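Putative isomerase (Streptomyces coelicolor A3, PDB 2OQH) probably dehydrates D-glucarate to 5-dehydro-4-deoxy-D-glucarate, as an enolase-superfamily enzyme with an N-terminal capping domain and a TIM barrel. Local coordinates at residues Gln82-Val85 against Pro86-Tyr89; Pro55-Ala58 against Ile59-Met63; Ala210-Ala213 against Leu214-Leu217; Ala200-Val204 against Pro205-Arg209. One frame throughout, in Å; residues are numbered along the deposited sequence.

Contact 1: residues Gln82-Val85 against Pro86-Tyr89; sequences QHMV and PFFY
Met84, a selenomethionine, lies alongside Phe87 and touches its ring with the bent tip of its chain. Its CB starts out away from 86-89. All three side-chain torsions then turn the same way (chi1 -72°, chi2 -59°, chi3 -79°) and curl the tip round. CG lies over one face of the His83 ring on the way. SE comes beside Phe87 CB, 4.2 Å away, in an oblique Met-aromatic contact with the ring. The terminal CE goes furthest and packs 3.4 Å from Phe87 CD2. It also nears Phe88, with Met84 CE 4.2 Å from Phe88 CE2. The two phenylalanines meet as well: the edge of Phe87 points at the face of Phe88, with CD2 over the ring centre.

Next to this aromatic group the backbone takes up helical bonding. Tyr89 N gives a nearly straight bond of 2.9 Å to Val85 O. The same carbonyl oxygen lies at the edge of the Tyr89 ring, and Val85 CG1 is 3.7 Å from Tyr89 CD2. Val85 CB presses against Pro86 CD at 3.3 Å, a tight pair. Val85 N also bonds to Gln82 O at 3.0 Å. Pro86 suits this place, because a first-turn residue needs no backbone N-H. A type I turn thus links helix 75-81 to helix 85-112 in the enolase-type N-terminal domain.

Contact 2: residues Pro55-Ala58 against Ile59-Met63; sequences PVAA and IVRRM
Arg61 N and Val60 N give the straightest bonds here. Arg61 N reaches Ala57 O at 3.2 Å with an N-H...O angle of 163°. Val60 N reaches Val56 O at the same length and nearly the same angle. Arg62 N to Ala58 O is 3.1 Å but more bent, at 143°. The bond from Ile59 N to Pro55 O is weak. All four follow the i to i+4 pattern of an alpha helix.

Some side chains lie close to these carbonyl oxygens. Val60 CG2 sits 3.2 Å from Val56 O. Ile59 CG1 lies anti to its carbonyl carbon (chi1 -60°), which brings it 3.3 Å from Pro55 O. Arg61 runs extended from CG to NE, back along the helix. One face of its guanidinium then lies over the methyl of Ala57, with NH1 4.1 Å from CB. The polar end is held beyond the helix, where NH2 bonds to Val10 O.

The helix is two-sided. Ala58 and the arginines are exposed, while Val56, Ala57, Ile59 and Val60 are buried. Val56, Ala57 and Val60 rest on strand 31-40 at Thr34 and Val36. Ala57 and Val60 also touch strand 5-15, and Ile59 and Val60 meet helix 85-112 at Ala96.

Contact 3: residues Ala210-Ala213 against Leu214-Leu217; sequences AGIA and LEEL
Leu214 N is shared between two carbonyls of the last helical turn. Its better bond goes to Ala210 O, 2.9 Å away and in the carbonyl plane. A weak one goes to Gly211 O. The next amide, Glu215 N, also divides itself weakly, between Gly211 O at 3.1 Å and Ile212 O at 3.4 Å. A water steps in beyond this point. It donates to Ile212 O at 2.9 Å and weakly accepts from Glu216 N, so it bridges a gap in the backbone bonding.

The side chains close over the same oxygens. Leu214 CG lies 3.2 Å from Ala210 O, and the buried side chain packs on Val179 and Leu182 of helix 175-188. Glu215 sets CG beside its own backbone N (chi1 -56°). This puts CG 3.2 Å from Gly211 O and 3.3 Å from Ile212 O, and the extended chain carries the carboxylate past Ile212. Its OE2 accepts from Arg240 N. Replacing Glu215 by an alanine would probably leave Arg240 N without this acceptor and the two carbonyls without the CG that packs against them. Glu216 turns CG between its N and carbonyl carbon (chi1 61°), which places CG 3.6 Å from Ala213 O. Its OE1 forms a long, weak ion pair with Arg183.

Divided amide bonds, most of them weak, and one water thus serve carbonyls at the C-terminal end of helix 204-214. Negative carboxylates are probably disfavoured beside such an end, and Arg183 may ease this for Glu216.

Contact 4: residues Ala200-Val204 against Pro205-Arg209; sequences AAWSV and PDSVR
Trp202 presents its ring edge to Ser207, whose OG lies in the indole plane, 3.7 Å from CE3. The carboxylate of Asp206 is the other flat group. Ser203 OG donates to OD2 at 3.0 Å, coming from above the plane, 50° out of it. The same OG accepts from Asp206 N at 3.1 Å, so Ser203 is the N-cap of helix 204-214. Its chi1 of 68°, with OG between the backbone N and carbonyl carbon, allows this. A water accepts from Ser203 N and donates to Asp206 OD2, bridging the two where a capping box would bond directly. An alanine in place of Ser203 is likely to leave Asp206 N without its side-chain acceptor and its carboxylate freer to turn.

Ser203 O is gripped twice, by Ser207 N at 2.9 Å and Ser207 OG at 2.8 Å, from opposite faces of its plane. Val208 N to Val204 O at 3.0 Å continues the helix.

Trp202 NE1 bonds to Thr172 O and Asp178 OD2. Its side chain and that of Asp206 touch Cys175 of helix 175-188. On helix 228-238, Val204 meets Gln234, Ser207 meets Val235 and Val208 meets Lys238. The helix start thus sits between two neighbouring barrel helices.

How the contacts relate
The contacts form two pairs, one in each domain. Contacts 1 and 2 lie in the N-terminal domain and touch: Tyr89 CD1 packs 3.4 Å from Ile59 CD1. Contacts 3 and 4 share helix 204-214 of the barrel, with Ala210 CB 3.8 Å from Trp202 CZ3. The centres of contacts 2 and 3 lie about 44 Å apart, on opposite sides of the chain's centre. Contact 1 is a surface contact of aromatic and selenium packing; the other three are partly buried. Contact 2 spans nearly all of helix 54-63, on i to i+4 backbone bonds. Contacts 3 and 4 are the two ends of one helix: a serine N-cap starts it, and mostly weak, water-assisted bonds finish it.

Contact 1: residues Gln82-Val85 against Pro86-Tyr89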
loop_
_atom_site.group_PDB
_atom_site.type_symbol
_atom_site.label_atom_id
_atom_site.label_comp_id
_atom_site.label_asym_id
_atom_site.label_seq_id
_atom_site.Cartn_x
_atom_site.Cartn_y
_atom_site.Cartn_z
ATOM N N GLN A 82 -11.648 -17.163 9.696
ATOM C CA GLN A 82 -12.241 -16.357 8.625
ATOM C C GLN A 82 -11.661 -16.646 7.240
ATOM O O GLN A 82 -11.792 -15.824 6.331
ATOM C CB GLN A 82 -12.043 -14.869 8.926
ATOM C CG GLN A 82 -12.405 -14.435 10.340
ATOM C CD GLN A 82 -13.859 -14.673 10.676
ATOM O OE1 GLN A 82 -14.734 -14.574 9.814
ATOM N NE2 GLN A 82 -14.130 -14.976 11.937
ATOM N N HIS A 83 -11.048 -17.813 7.063
ATOM C CA HIS A 83 -10.424 -18.133 5.784
ATOM C C HIS A 83 -11.332 -18.151 4.561
ATOM O O HIS A 83 -10.859 -17.960 3.444
ATOM C CB HIS A 83 -9.663 -19.463 5.864
ATOM C CG HIS A 83 -10.535 -20.677 5.776
ATOM N ND1 HIS A 83 -11.437 -21.026 6.762
ATOM C CD2 HIS A 83 -10.605 -21.656 4.843
ATOM C CE1 HIS A 83 -12.018 -22.168 6.442
ATOM N NE2 HIS A 83 -11.530 -22.572 5.282
HETATM N N MSE A 84 -12.624 -18.384 4.742
HETATM C CA MSE A 84 -13.488 -18.403 3.576
HETATM C C MSE A 84 -14.067 -17.031 3.254
HETATM O O MSE A 84 -14.658 -16.838 2.190
HETATM C CB MSE A 84 -14.597 -19.445 3.743
HETATM C CG MSE A 84 -14.101 -20.896 3.630
HETATM SE SE MSE A 84 -13.251 -21.322 1.918
HETATM C CE MSE A 84 -14.872 -21.541 0.885
ATOM N N VAL A 85 -13.876 -16.071 4.154
ATOM C CA VAL A 85 -14.381 -14.723 3.925
ATOM C C VAL A 85 -13.827 -14.127 2.623
ATOM O O VAL A 85 -14.582 -13.577 1.823
ATOM C CB VAL A 85 -14.040 -13.790 5.116
ATOM C CG1 VAL A 85 -14.384 -12.349 4.782
ATOM C CG2 VAL A 85 -14.815 -14.235 6.348
ATOM N N PRO A 86 -12.503 -14.235 2.389
ATOM C CA PRO A 86 -11.961 -13.674 1.149
ATOM C C PRO A 86 -12.468 -14.434 -0.074
ATOM O O PRO A 86 -12.582 -13.872 -1.159
ATOM C CB PRO A 86 -10.449 -13.821 1.330
ATOM C CG PRO A 86 -10.277 -13.802 2.824
ATOM C CD PRO A 86 -11.414 -14.680 3.273
ATOM N N PHE A 87 -12.771 -15.716 0.108
ATOM C CA PHE A 87 -13.259 -16.531 -0.996
ATOM C C PHE A 87 -14.514 -15.930 -1.612
ATOM O O PHE A 87 -14.689 -15.959 -2.826
ATOM C CB PHE A 87 -13.562 -17.959 -0.525
ATOM C CG PHE A 87 -14.047 -18.872 -1.629
ATOM C CD1 PHE A 87 -13.199 -19.244 -2.672
ATOM C CD2 PHE A 87 -15.357 -19.345 -1.631
ATOM C CE1 PHE A 87 -13.653 -20.085 -3.712
ATOM C CE2 PHE A 87 -15.821 -20.182 -2.659
ATOM C CZ PHE A 87 -14.965 -20.551 -3.698
ATOM N N PHE A 88 -15.380 -15.382 -0.768
ATOM C CA PHE A 88 -16.627 -14.787 -1.230
ATOM C C PHE A 88 -16.575 -13.273 -1.425
ATOM O O PHE A 88 -17.119 -12.750 -2.396
ATOM C CB PHE A 88 -17.755 -15.103 -0.242
ATOM C CG PHE A 88 -18.065 -16.570 -0.119
ATOM C CD1 PHE A 88 -18.759 -17.242 -1.127
ATOM C CD2 PHE A 88 -17.669 -17.281 1.010
ATOM C CE1 PHE A 88 -19.048 -18.605 -1.012
ATOM C CE2 PHE A 88 -17.950 -18.641 1.136
ATOM C CZ PHE A 88 -18.645 -19.304 0.126
ATOM N N TYR A 89 -15.930 -12.578 -0.494
ATOM C CA TYR A 89 -15.846 -11.121 -0.528
ATOM C C TYR A 89 -14.652 -10.531 -1.272
ATOM O O TYR A 89 -14.534 -9.311 -1.372
ATOM C CB TYR A 89 -15.838 -10.584 0.903
ATOM C CG TYR A 89 -17.132 -10.786 1.656
ATOM C CD1 TYR A 89 -18.213 -9.927 1.465
ATOM C CD2 TYR A 89 -17.272 -11.824 2.577
ATOM C CE1 TYR A 89 -19.408 -10.093 2.185
ATOM C CE2 TYR A 89 -18.462 -12.001 3.300
ATOM C CZ TYR A 89 -19.524 -11.128 3.100
ATOM O OH TYR A 89 -20.692 -11.278 3.819
#

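Contact 2: residues Pro55-Ala58 against Ile59-Met63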
loop_
_atom_site.group_PDB
_atom_site.type_symbol
_atom_site.label_atom_id
_atom_site.label_comp_id
_atom_site.label_asym_id
_atom_site.label_seq_id
_atom_site.Cartn_x
_atom_site.Cartn_y
_atom_site.Cartn_z
ATOM N N PRO A 55 -19.573 -1.490 2.401
ATOM C CA PRO A 55 -19.333 -2.934 2.274
ATOM C C PRO A 55 -18.251 -3.543 3.185
ATOM O O PRO A 55 -18.414 -4.660 3.688
ATOM C CB PRO A 55 -19.029 -3.101 0.782
ATOM C CG PRO A 55 -18.384 -1.805 0.419
ATOM C CD PRO A 55 -19.231 -0.779 1.159
ATOM N N VAL A 56 -17.156 -2.821 3.409
ATOM C CA VAL A 56 -16.094 -3.353 4.258
ATOM C C VAL A 56 -16.531 -3.331 5.713
ATOM O O VAL A 56 -16.261 -4.269 6.471
ATOM C CB VAL A 56 -14.788 -2.552 4.112
ATOM C CG1 VAL A 56 -13.728 -3.126 5.039
ATOM C CG2 VAL A 56 -14.301 -2.609 2.671
ATOM N N ALA A 57 -17.209 -2.253 6.096
ATOM C CA ALA A 57 -17.702 -2.115 7.455
ATOM C C ALA A 57 -18.705 -3.232 7.743
ATOM O O ALA A 57 -18.761 -3.746 8.855
ATOM C CB ALA A 57 -18.362 -0.758 7.636
ATOM N N ALA A 58 -19.486 -3.619 6.737
ATOM C CA ALA A 58 -20.477 -4.677 6.925
ATOM C C ALA A 58 -19.822 -6.026 7.225
ATOM O O ALA A 58 -20.305 -6.789 8.061
ATOM C CB ALA A 58 -21.362 -4.796 5.691
ATOM N N ILE A 59 -18.720 -6.315 6.540
ATOM C CA ILE A 59 -18.005 -7.570 6.737
ATOM C C ILE A 59 -17.420 -7.646 8.145
ATOM O O ILE A 59 -17.490 -8.688 8.799
ATOM C CB ILE A 59 -16.861 -7.727 5.705
ATOM C CG1 ILE A 59 -17.428 -7.706 4.286
ATOM C CG2 ILE A 59 -16.118 -9.040 5.935
ATOM C CD1 ILE A 59 -16.362 -7.710 3.209
ATOM N N VAL A 60 -16.847 -6.542 8.613
ATOM C CA VAL A 60 -16.256 -6.521 9.945
ATOM C C VAL A 60 -17.305 -6.788 11.014
ATOM O O VAL A 60 -17.074 -7.558 11.944
ATOM C CB VAL A 60 -15.593 -5.176 10.252
ATOM C CG1 VAL A 60 -14.929 -5.231 11.625
ATOM C CG2 VAL A 60 -14.570 -4.849 9.183
ATOM N N ARG A 61 -18.468 -6.156 10.887
ATOM C CA ARG A 61 -19.510 -6.367 11.875
ATOM C C ARG A 61 -20.015 -7.802 11.859
ATOM O O ARG A 61 -20.429 -8.322 12.892
ATOM C CB ARG A 61 -20.653 -5.375 11.662
ATOM C CG ARG A 61 -20.233 -3.939 11.981
ATOM C CD ARG A 61 -21.364 -2.966 11.736
ATOM N NE ARG A 61 -20.962 -1.588 12.012
ATOM C CZ ARG A 61 -21.154 -0.576 11.171
ATOM N NH1 ARG A 61 -21.744 -0.792 9.997
ATOM N NH2 ARG A 61 -20.760 0.648 11.501
ATOM N N ARG A 62 -19.974 -8.454 10.698
ATOM C CA ARG A 62 -20.425 -9.841 10.631
ATOM C C ARG A 62 -19.388 -10.772 11.263
ATOM O O ARG A 62 -19.690 -11.925 11.569
ATOM C CB ARG A 62 -20.711 -10.266 9.176
ATOM C CG ARG A 62 -22.040 -9.717 8.619
ATOM C CD ARG A 62 -22.415 -10.334 7.269
ATOM N NE ARG A 62 -23.762 -9.935 6.832
ATOM C CZ ARG A 62 -24.356 -10.364 5.716
ATOM N NH1 ARG A 62 -23.729 -11.213 4.900
ATOM N NH2 ARG A 62 -25.583 -9.951 5.409
HETATM N N MSE A 63 -18.169 -10.269 11.472
HETATM C CA MSE A 63 -17.102 -11.071 12.075
HETATM C C MSE A 63 -16.938 -10.751 13.564
HETATM O O MSE A 63 -16.400 -11.558 14.325
HETATM C CB MSE A 63 -15.752 -10.828 11.364
HETATM C CG MSE A 63 -15.673 -11.276 9.900
HETATM SE SE MSE A 63 -13.829 -11.210 9.196
HETATM C CE MSE A 63 -13.482 -9.318 9.445
#

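Contact 3: residues Ala210-Ala213 against Leu214-Leu217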
loop_
_atom_site.group_PDB
_atom_site.type_symbol
_atom_site.label_atom_id
_atom_site.label_comp_id
_atom_site.label_asym_id
_atom_site.label_seq_id
_atom_site.Cartn_x
_atom_site.Cartn_y
_atom_site.Cartn_z
ATOM N N ALA A 210 6.039 -1.261 -26.203
ATOM C CA ALA A 210 6.342 -0.134 -25.326
ATOM C C ALA A 210 7.513 -0.460 -24.399
ATOM O O ALA A 210 8.402 0.364 -24.212
ATOM C CB ALA A 210 5.112 0.244 -24.506
ATOM N N GLY A 211 7.503 -1.667 -23.829
ATOM C CA GLY A 211 8.562 -2.088 -22.930
ATOM C C GLY A 211 9.920 -2.001 -23.591
ATOM O O GLY A 211 10.884 -1.505 -23.007
ATOM N N ILE A 212 9.996 -2.485 -24.823
ATOM C CA ILE A 212 11.239 -2.442 -25.571
ATOM C C ILE A 212 11.696 -0.984 -25.723
ATOM O O ILE A 212 12.873 -0.672 -25.545
ATOM C CB ILE A 212 11.059 -3.084 -26.953
ATOM C CG1 ILE A 212 10.818 -4.588 -26.790
ATOM C CG2 ILE A 212 12.281 -2.826 -27.819
ATOM C CD1 ILE A 212 10.540 -5.307 -28.087
ATOM N N ALA A 213 10.757 -0.096 -26.033
ATOM C CA ALA A 213 11.071 1.318 -26.199
ATOM C C ALA A 213 11.500 1.983 -24.890
ATOM O O ALA A 213 12.240 2.966 -24.904
ATOM C CB ALA A 213 9.868 2.047 -26.775
ATOM N N LEU A 214 11.049 1.442 -23.760
ATOM C CA LEU A 214 11.379 2.008 -22.455
ATOM C C LEU A 214 12.687 1.506 -21.847
ATOM O O LEU A 214 13.190 2.090 -20.882
ATOM C CB LEU A 214 10.236 1.741 -21.475
ATOM C CG LEU A 214 8.894 2.403 -21.801
ATOM C CD1 LEU A 214 7.820 1.854 -20.867
ATOM C CD2 LEU A 214 9.014 3.917 -21.666
ATOM N N GLU A 215 13.237 0.430 -22.401
ATOM C CA GLU A 215 14.482 -0.132 -21.884
ATOM C C GLU A 215 15.615 0.888 -21.803
ATOM O O GLU A 215 16.454 0.811 -20.916
ATOM C CB GLU A 215 14.943 -1.312 -22.747
ATOM C CG GLU A 215 13.918 -2.421 -22.897
ATOM C CD GLU A 215 14.463 -3.633 -23.631
ATOM O OE1 GLU A 215 15.244 -3.463 -24.590
ATOM O OE2 GLU A 215 14.095 -4.761 -23.256
ATOM N N GLU A 216 15.652 1.838 -22.731
ATOM C CA GLU A 216 16.724 2.836 -22.722
ATOM C C GLU A 216 16.604 3.872 -21.598
ATOM O O GLU A 216 17.509 4.684 -21.401
ATOM C CB GLU A 216 16.796 3.548 -24.077
ATOM C CG GLU A 216 15.534 4.306 -24.441
ATOM C CD GLU A 216 15.657 5.052 -25.760
ATOM O OE1 GLU A 216 14.703 5.774 -26.119
ATOM O OE2 GLU A 216 16.704 4.917 -26.441
ATOM N N LEU A 217 15.503 3.831 -20.850
ATOM C CA LEU A 217 15.276 4.774 -19.752
ATOM C C LEU A 217 15.658 4.194 -18.379
ATOM O O LEU A 217 15.601 4.888 -17.361
ATOM C CB LEU A 217 13.803 5.207 -19.743
ATOM C CG LEU A 217 13.260 5.732 -21.081
ATOM C CD1 LEU A 217 11.796 6.100 -20.941
ATOM C CD2 LEU A 217 14.067 6.941 -21.530
HETATM O O HOH W 1 15.038 1.254 -25.658
#

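Contact 4: residues Ala200-Val204 against Pro205-Arg209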
loop_
_atom_site.group_PDB
_atom_site.type_symbol
_atom_site.label_atom_id
_atom_site.label_comp_id
_atom_site.label_asym_id
_atom_site.label_seq_id
_atom_site.Cartn_x
_atom_site.Cartn_y
_atom_site.Cartn_z
ATOM N N ALA A 200 -2.616 -2.512 -15.767
ATOM C CA ALA A 200 -3.042 -3.571 -16.664
ATOM C C ALA A 200 -3.910 -3.087 -17.813
ATOM O O ALA A 200 -4.769 -3.823 -18.290
ATOM C CB ALA A 200 -3.780 -4.646 -15.870
ATOM N N ALA A 201 -3.677 -1.858 -18.267
ATOM C CA ALA A 201 -4.462 -1.308 -19.366
ATOM C C ALA A 201 -3.890 -1.619 -20.751
ATOM O O ALA A 201 -4.587 -1.464 -21.750
ATOM C CB ALA A 201 -4.621 0.206 -19.199
ATOM N N TRP A 202 -2.636 -2.053 -20.826
ATOM C CA TRP A 202 -2.046 -2.370 -22.129
ATOM C C TRP A 202 -2.211 -3.841 -22.487
ATOM O O TRP A 202 -2.218 -4.709 -21.611
ATOM C CB TRP A 202 -0.547 -2.081 -22.161
ATOM C CG TRP A 202 -0.116 -0.690 -21.824
ATOM C CD1 TRP A 202 -0.878 0.439 -21.825
ATOM C CD2 TRP A 202 1.218 -0.278 -21.513
ATOM N NE1 TRP A 202 -0.099 1.535 -21.534
ATOM C CE2 TRP A 202 1.194 1.121 -21.341
ATOM C CE3 TRP A 202 2.436 -0.960 -21.365
ATOM C CZ2 TRP A 202 2.343 1.856 -21.031
ATOM C CZ3 TRP A 202 3.587 -0.226 -21.055
ATOM C CH2 TRP A 202 3.529 1.166 -20.892
ATOM N N SER A 203 -2.317 -4.115 -23.783
ATOM C CA SER A 203 -2.430 -5.486 -24.265
ATOM C C SER A 203 -1.018 -6.054 -24.182
ATOM O O SER A 203 -0.058 -5.302 -24.028
ATOM C CB SER A 203 -2.893 -5.508 -25.719
ATOM O OG SER A 203 -1.898 -4.975 -26.577
ATOM N N VAL A 204 -0.877 -7.370 -24.286
ATOM C CA VAL A 204 0.456 -7.947 -24.216
ATOM C C VAL A 204 1.354 -7.463 -25.360
ATOM O O VAL A 204 2.504 -7.085 -25.125
ATOM C CB VAL A 204 0.408 -9.485 -24.204
ATOM C CG1 VAL A 204 1.819 -10.037 -24.128
ATOM C CG2 VAL A 204 -0.404 -9.965 -23.002
ATOM N N PRO A 205 0.843 -7.469 -26.609
ATOM C CA PRO A 205 1.646 -7.014 -27.751
ATOM C C PRO A 205 2.088 -5.557 -27.597
ATOM O O PRO A 205 3.211 -5.207 -27.951
ATOM C CB PRO A 205 0.703 -7.206 -28.944
ATOM C CG PRO A 205 -0.120 -8.385 -28.532
ATOM C CD PRO A 205 -0.429 -8.055 -27.077
ATOM N N ASP A 206 1.197 -4.711 -27.086
ATOM C CA ASP A 206 1.538 -3.306 -26.885
ATOM C C ASP A 206 2.493 -3.145 -25.708
ATOM O O ASP A 206 3.285 -2.203 -25.674
ATOM C CB ASP A 206 0.286 -2.452 -26.653
ATOM C CG ASP A 206 -0.496 -2.199 -27.931
ATOM O OD1 ASP A 206 0.135 -1.918 -28.973
ATOM O OD2 ASP A 206 -1.741 -2.267 -27.893
ATOM N N SER A 207 2.420 -4.064 -24.746
ATOM C CA SER A 207 3.308 -4.014 -23.586
ATOM C C SER A 207 4.737 -4.345 -24.005
ATOM O O SER A 207 5.697 -3.772 -23.484
ATOM C CB SER A 207 2.842 -4.994 -22.498
ATOM O OG SER A 207 1.629 -4.561 -21.912
ATOM N N VAL A 208 4.874 -5.273 -24.948
ATOM C CA VAL A 208 6.183 -5.676 -25.452
ATOM C C VAL A 208 6.803 -4.532 -26.259
ATOM O O VAL A 208 7.965 -4.183 -26.055
ATOM C CB VAL A 208 6.067 -6.933 -26.349
ATOM C CG1 VAL A 208 7.413 -7.294 -26.953
ATOM C CG2 VAL A 208 5.541 -8.097 -25.531
ATOM N N ARG A 209 6.020 -3.951 -27.168
ATOM C CA ARG A 209 6.495 -2.845 -27.997
ATOM C C ARG A 209 6.903 -1.653 -27.131
ATOM O O ARG A 209 7.992 -1.108 -27.289
ATOM C CB ARG A 209 5.411 -2.420 -28.998
ATOM C CG ARG A 209 5.166 -3.406 -30.137
ATOM C CD ARG A 209 4.082 -2.891 -31.094
ATOM N NE ARG A 209 4.487 -1.658 -31.767
ATOM C CZ ARG A 209 3.680 -0.876 -32.476
ATOM N NH1 ARG A 209 2.396 -1.179 -32.618
ATOM N NH2 ARG A 209 4.163 0.219 -33.043
HETATM O O HOH W 2 -3.130 -2.091 -25.747
#